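Local coordinates for protein ribosome biogenesis GTPase A (Thermotoga maritima, PDB 3CNL) that binds GTP and, as a circularly permuted GTPase, probably acts in a late step of 50S ribosomal subunit assembly, at residues R29-G41 against K157-V171. Sequence-based numbering, arbitrary orientation.
Sequences RDARAPFATSAYG and KNIFSEDLAAKLLLV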
loop_
_atom_site.group_PDB
_atom_site.type_symbol
_atom_site.label_atom_id
_atom_site.label_comp_id
_atom_site.label_asym_id
_atom_site.label_seq_id
_atom_site.Cartn_x
_atom_site.Cartn_y
_atom_site.Cartn_z
ATOM N N ARG A 29 -3.904 -0.089 -3.691
ATOM C CA ARG A 29 -2.979 -1.112 -3.230
ATOM C C ARG A 29 -1.566 -0.645 -3.532
ATOM O O ARG A 29 -1.387 0.247 -4.350
ATOM C CB ARG A 29 -3.236 -2.417 -3.982
ATOM C CG ARG A 29 -4.683 -2.968 -3.880
ATOM C CD ARG A 29 -4.702 -4.412 -4.317
ATOM N NE ARG A 29 -6.059 -4.908 -4.443
ATOM C CZ ARG A 29 -6.391 -6.155 -4.748
ATOM N NH1 ARG A 29 -5.453 -7.077 -4.953
ATOM N NH2 ARG A 29 -7.674 -6.484 -4.833
ATOM N N ASP A 30 -0.582 -1.241 -2.871
ATOM C CA ASP A 30 0.835 -1.019 -3.177
ATOM C C ASP A 30 1.186 -2.091 -4.219
ATOM O O ASP A 30 0.910 -3.266 -4.008
ATOM C CB ASP A 30 1.683 -1.145 -1.886
ATOM C CG ASP A 30 3.133 -0.690 -2.069
ATOM O OD1 ASP A 30 3.772 -1.131 -3.033
ATOM O OD2 ASP A 30 3.657 0.090 -1.234
ATOM N N ALA A 31 1.750 -1.679 -5.359
ATOM C CA ALA A 31 2.159 -2.603 -6.428
ATOM C C ALA A 31 3.244 -3.575 -5.990
ATOM O O ALA A 31 3.443 -4.629 -6.608
ATOM C CB ALA A 31 2.660 -1.803 -7.647
ATOM N N ARG A 32 3.972 -3.232 -4.934
ATOM C CA ARG A 32 5.046 -4.132 -4.447
ATOM C C ARG A 32 4.490 -5.338 -3.679
ATOM O O ARG A 32 5.165 -6.378 -3.501
ATOM C CB ARG A 32 6.019 -3.349 -3.576
ATOM C CG ARG A 32 6.710 -2.212 -4.298
ATOM C CD ARG A 32 7.529 -1.314 -3.356
ATOM N NE ARG A 32 6.671 -0.640 -2.357
ATOM C CZ ARG A 32 7.133 0.004 -1.282
ATOM N NH1 ARG A 32 8.447 0.064 -1.061
ATOM N NH2 ARG A 32 6.297 0.594 -0.418
ATOM N N ALA A 33 3.253 -5.201 -3.216
ATOM C CA ALA A 33 2.610 -6.268 -2.449
ATOM C C ALA A 33 1.106 -6.250 -2.706
ATOM O O ALA A 33 0.355 -5.864 -1.826
ATOM C CB ALA A 33 2.890 -6.060 -0.918
ATOM N N PRO A 34 0.659 -6.613 -3.926
ATOM C CA PRO A 34 -0.779 -6.530 -4.244
ATOM C C PRO A 34 -1.735 -7.425 -3.483
ATOM O O PRO A 34 -2.897 -7.042 -3.333
ATOM C CB PRO A 34 -0.834 -6.825 -5.759
ATOM C CG PRO A 34 0.543 -6.501 -6.223
ATOM C CD PRO A 34 1.444 -6.974 -5.119
ATOM N N PHE A 35 -1.296 -8.605 -3.034
ATOM C CA PHE A 35 -2.171 -9.435 -2.213
ATOM C C PHE A 35 -2.197 -8.886 -0.786
ATOM O O PHE A 35 -3.268 -8.675 -0.208
ATOM C CB PHE A 35 -1.756 -10.914 -2.201
ATOM C CG PHE A 35 -2.210 -11.716 -3.409
ATOM C CD1 PHE A 35 -3.300 -11.324 -4.184
ATOM C CD2 PHE A 35 -1.552 -12.893 -3.740
ATOM C CE1 PHE A 35 -3.693 -12.070 -5.283
ATOM C CE2 PHE A 35 -1.950 -13.665 -4.838
ATOM C CZ PHE A 35 -3.013 -13.260 -5.599
ATOM N N ALA A 36 -1.019 -8.617 -0.231
ATOM C CA ALA A 36 -0.936 -8.160 1.136
ATOM C C ALA A 36 -1.786 -6.931 1.348
ATOM O O ALA A 36 -2.463 -6.837 2.372
ATOM C CB ALA A 36 0.548 -7.903 1.558
ATOM N N THR A 37 -1.770 -6.001 0.381
ATOM C CA THR A 37 -2.466 -4.709 0.499
ATOM C C THR A 37 -3.876 -4.685 -0.139
ATOM O O THR A 37 -4.445 -3.617 -0.361
ATOM C CB THR A 37 -1.625 -3.527 -0.063
ATOM O OG1 THR A 37 -1.327 -3.752 -1.448
ATOM C CG2 THR A 37 -0.312 -3.349 0.747
ATOM N N SER A 38 -4.431 -5.863 -0.395
ATOM C CA SER A 38 -5.779 -5.988 -0.928
ATOM C C SER A 38 -6.748 -5.679 0.188
ATOM O O SER A 38 -6.429 -5.895 1.362
ATOM C CB SER A 38 -6.015 -7.409 -1.415
ATOM O OG SER A 38 -6.245 -8.270 -0.323
ATOM N N ALA A 39 -7.941 -5.200 -0.153
ATOM C CA ALA A 39 -8.920 -4.843 0.878
ATOM C C ALA A 39 -9.790 -6.038 1.254
ATOM O O ALA A 39 -11.021 -5.956 1.230
ATOM C CB ALA A 39 -9.781 -3.659 0.422
ATOM N N TYR A 40 -9.143 -7.152 1.580
ATOM C CA TYR A 40 -9.817 -8.368 2.026
ATOM C C TYR A 40 -10.585 -8.067 3.312
ATOM O O TYR A 40 -10.080 -7.374 4.199
ATOM C CB TYR A 40 -8.779 -9.453 2.283
ATOM C CG TYR A 40 -9.218 -10.865 1.972
ATOM C CD1 TYR A 40 -8.812 -11.494 0.791
ATOM C CD2 TYR A 40 -10.004 -11.592 2.864
ATOM C CE1 TYR A 40 -9.188 -12.811 0.495
ATOM C CE2 TYR A 40 -10.392 -12.907 2.579
ATOM C CZ TYR A 40 -9.980 -13.512 1.389
ATOM O OH TYR A 40 -10.356 -14.813 1.090
ATOM N N GLY A 41 -11.815 -8.567 3.400
ATOM C CA GLY A 41 -12.652 -8.327 4.568
ATOM C C GLY A 41 -13.907 -7.556 4.222
ATOM O O GLY A 41 -14.995 -7.887 4.706
ATOM N N LYS A 157 -7.128 -4.722 8.498
ATOM C CA LYS A 157 -7.517 -6.110 8.320
ATOM C C LYS A 157 -6.860 -7.087 9.292
ATOM O O LYS A 157 -5.908 -6.736 9.982
ATOM C CB LYS A 157 -7.361 -6.544 6.858
ATOM C CG LYS A 157 -5.964 -6.775 6.354
ATOM C CD LYS A 157 -6.009 -6.781 4.830
ATOM C CE LYS A 157 -4.947 -7.670 4.266
ATOM N NZ LYS A 157 -4.987 -7.688 2.787
ATOM N N ASN A 158 -7.405 -8.304 9.337
ATOM C CA ASN A 158 -6.970 -9.359 10.256
ATOM C C ASN A 158 -5.640 -9.961 9.828
ATOM O O ASN A 158 -5.521 -10.509 8.727
ATOM C CB ASN A 158 -8.058 -10.448 10.364
ATOM C CG ASN A 158 -7.511 -11.811 10.805
ATOM O OD1 ASN A 158 -7.136 -12.019 11.972
ATOM N ND2 ASN A 158 -7.488 -12.759 9.869
ATOM N N ILE A 159 -4.638 -9.852 10.694
ATOM C CA ILE A 159 -3.349 -10.459 10.409
ATOM C C ILE A 159 -3.212 -11.765 11.175
ATOM O O ILE A 159 -2.907 -11.780 12.363
ATOM C CB ILE A 159 -2.169 -9.518 10.697
ATOM C CG1 ILE A 159 -2.362 -8.202 9.948
ATOM C CG2 ILE A 159 -0.880 -10.183 10.253
ATOM C CD1 ILE A 159 -1.933 -7.001 10.711
ATOM N N PHE A 160 -3.456 -12.853 10.466
ATOM C CA PHE A 160 -3.399 -14.195 11.010
ATOM C C PHE A 160 -2.012 -14.798 10.780
ATOM O O PHE A 160 -1.556 -15.642 11.558
ATOM C CB PHE A 160 -4.465 -15.058 10.330
ATOM C CG PHE A 160 -4.383 -15.046 8.825
ATOM C CD1 PHE A 160 -4.108 -16.213 8.124
ATOM C CD2 PHE A 160 -4.566 -13.857 8.109
ATOM C CE1 PHE A 160 -4.018 -16.208 6.731
ATOM C CE2 PHE A 160 -4.483 -13.834 6.719
ATOM C CZ PHE A 160 -4.204 -15.009 6.025
ATOM N N SER A 161 -1.339 -14.349 9.720
ATOM C CA SER A 161 -0.083 -14.948 9.305
ATOM C C SER A 161 1.122 -14.033 9.519
ATOM O O SER A 161 1.012 -12.804 9.540
ATOM C CB SER A 161 -0.170 -15.415 7.855
ATOM O OG SER A 161 -0.181 -14.323 6.961
ATOM N N GLU A 162 2.278 -14.665 9.682
ATOM C CA GLU A 162 3.536 -13.965 9.855
ATOM C C GLU A 162 3.927 -13.292 8.529
ATOM O O GLU A 162 4.420 -12.159 8.509
ATOM C CB GLU A 162 4.573 -14.977 10.342
ATOM C CG GLU A 162 6.012 -14.614 10.168
ATOM C CD GLU A 162 6.907 -15.820 10.395
ATOM O OE1 GLU A 162 6.951 -16.311 11.551
ATOM O OE2 GLU A 162 7.547 -16.280 9.412
ATOM N N ASP A 163 3.674 -13.995 7.429
ATOM C CA ASP A 163 3.994 -13.488 6.107
ATOM C C ASP A 163 3.196 -12.202 5.768
ATOM O O ASP A 163 3.744 -11.234 5.242
ATOM C CB ASP A 163 3.741 -14.574 5.074
ATOM C CG ASP A 163 4.154 -14.154 3.695
ATOM O OD1 ASP A 163 5.368 -14.014 3.442
ATOM O OD2 ASP A 163 3.267 -13.968 2.855
ATOM N N LEU A 164 1.907 -12.192 6.095
ATOM C CA LEU A 164 1.075 -10.994 5.866
ATOM C C LEU A 164 1.548 -9.790 6.694
ATOM O O LEU A 164 1.680 -8.686 6.173
ATOM C CB LEU A 164 -0.411 -11.303 6.111
ATOM C CG LEU A 164 -1.372 -10.111 5.968
ATOM C CD1 LEU A 164 -1.376 -9.562 4.546
ATOM C CD2 LEU A 164 -2.805 -10.452 6.458
ATOM N N ALA A 165 1.847 -10.009 7.972
ATOM C CA ALA A 165 2.393 -8.941 8.815
ATOM C C ALA A 165 3.724 -8.416 8.258
ATOM O O ALA A 165 3.940 -7.205 8.197
ATOM C CB ALA A 165 2.559 -9.430 10.261
ATOM N N ALA A 166 4.601 -9.328 7.838
ATOM C CA ALA A 166 5.911 -8.968 7.321
ATOM C C ALA A 166 5.769 -8.076 6.076
ATOM O O ALA A 166 6.425 -7.055 5.976
ATOM C CB ALA A 166 6.690 -10.220 6.989
ATOM N N LYS A 167 4.870 -8.450 5.171
ATOM C CA LYS A 167 4.629 -7.703 3.921
ATOM C C LYS A 167 3.993 -6.326 4.156
ATOM O O LYS A 167 4.389 -5.313 3.539
ATOM C CB LYS A 167 3.806 -8.564 2.958
ATOM C CG LYS A 167 4.652 -9.609 2.237
ATOM C CD LYS A 167 3.820 -10.760 1.728
ATOM C CE LYS A 167 4.697 -11.672 0.867
ATOM N NZ LYS A 167 3.974 -12.929 0.503
ATOM N N LEU A 168 3.020 -6.281 5.057
ATOM C CA LEU A 168 2.454 -5.000 5.495
ATOM C C LEU A 168 3.470 -4.108 6.205
ATOM O O LEU A 168 3.397 -2.881 6.101
ATOM C CB LEU A 168 1.218 -5.203 6.367
ATOM C CG LEU A 168 -0.020 -5.826 5.716
ATOM C CD1 LEU A 168 -1.065 -6.117 6.779
ATOM C CD2 LEU A 168 -0.583 -4.848 4.658
ATOM N N LEU A 169 4.396 -4.701 6.947
ATOM C CA LEU A 169 5.519 -3.932 7.485
ATOM C C LEU A 169 6.384 -3.309 6.391
ATOM O O LEU A 169 6.792 -2.138 6.472
ATOM C CB LEU A 169 6.394 -4.832 8.390
ATOM C CG LEU A 169 7.676 -4.249 8.977
ATOM C CD1 LEU A 169 7.329 -3.128 9.929
ATOM C CD2 LEU A 169 8.434 -5.361 9.730
ATOM N N LEU A 170 6.702 -4.111 5.386
ATOM C CA LEU A 170 7.588 -3.675 4.291
ATOM C C LEU A 170 6.998 -2.511 3.458
ATOM O O LEU A 170 7.735 -1.702 2.909
ATOM C CB LEU A 170 7.907 -4.888 3.377
ATOM C CG LEU A 170 8.910 -5.926 3.882
ATOM C CD1 LEU A 170 8.870 -7.259 3.119
ATOM C CD2 LEU A 170 10.320 -5.382 3.866
ATOM N N VAL A 171 5.673 -2.444 3.336
ATOM C CA VAL A 171 5.033 -1.325 2.624
ATOM C C VAL A 171 4.624 -0.163 3.573
ATOM O O VAL A 171 4.005 0.807 3.149
ATOM C CB VAL A 171 3.833 -1.801 1.747
ATOM C CG1 VAL A 171 4.324 -2.744 0.641
ATOM C CG2 VAL A 171 2.769 -2.475 2.598
HETATM O O HOH W 1 2.784 1.649 0.811
HETATM O O HOH W 2 -5.013 -10.382 2.122
HETATM O O HOH W 3 -9.596 -8.673 6.781
#
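The Arg32 guanidinium, with the Asp30 carboxylate and a water at its edge and in its plane, stands obliquely beside the end of helix 162-170, its NH2 3.8 Å from Val171 CA. Ser38 CB lies on one face of the Arg29 guanidinium, whose NH1 donates to Pro34 O from above the carbonyl plane. NE and NH2 of Arg32 grip the carboxylate side-on, and Asp30 OD1 takes Arg32 N on its anti lone pair, closing an Asx turn. Val235 and Ala236 carbonyls also accept from this guanidinium. Val171 CG1 packs 3.5 Å from Asp30 OD2, while the water bridges this oxygen to Val171 O; the second branch, CG2, meets Thr37 CG2 tip to tip at 3.7 Å. Thr37 OG1 accepts from Asp30 N and donates to Ala33 O, fixing its rotation. Farther along, Ala36 CB sits 3.6 Å from Lys167 CB and 3.9 Å from Leu164 CD1. Before the helix, Lys157 CG lies between backbone N and carbonyl carbon (chi1 74°), and the chain, extended from there, brings NZ to Ala36 O (2.7 Å), 52° out of the carbonyl plane, and Ser38 O (2.7 Å), donating to both, with a water as third partner. The contact joins the loop leaving strand 24-30 to the helix that follows strand 147-154, beside the GTP site: Asp30 neighbours Lys55, Thr37 neighbours Thr110, and Asn109 bonds Val171 O, an arrangement belonging to the circularly permuted P-loop GTPase fold.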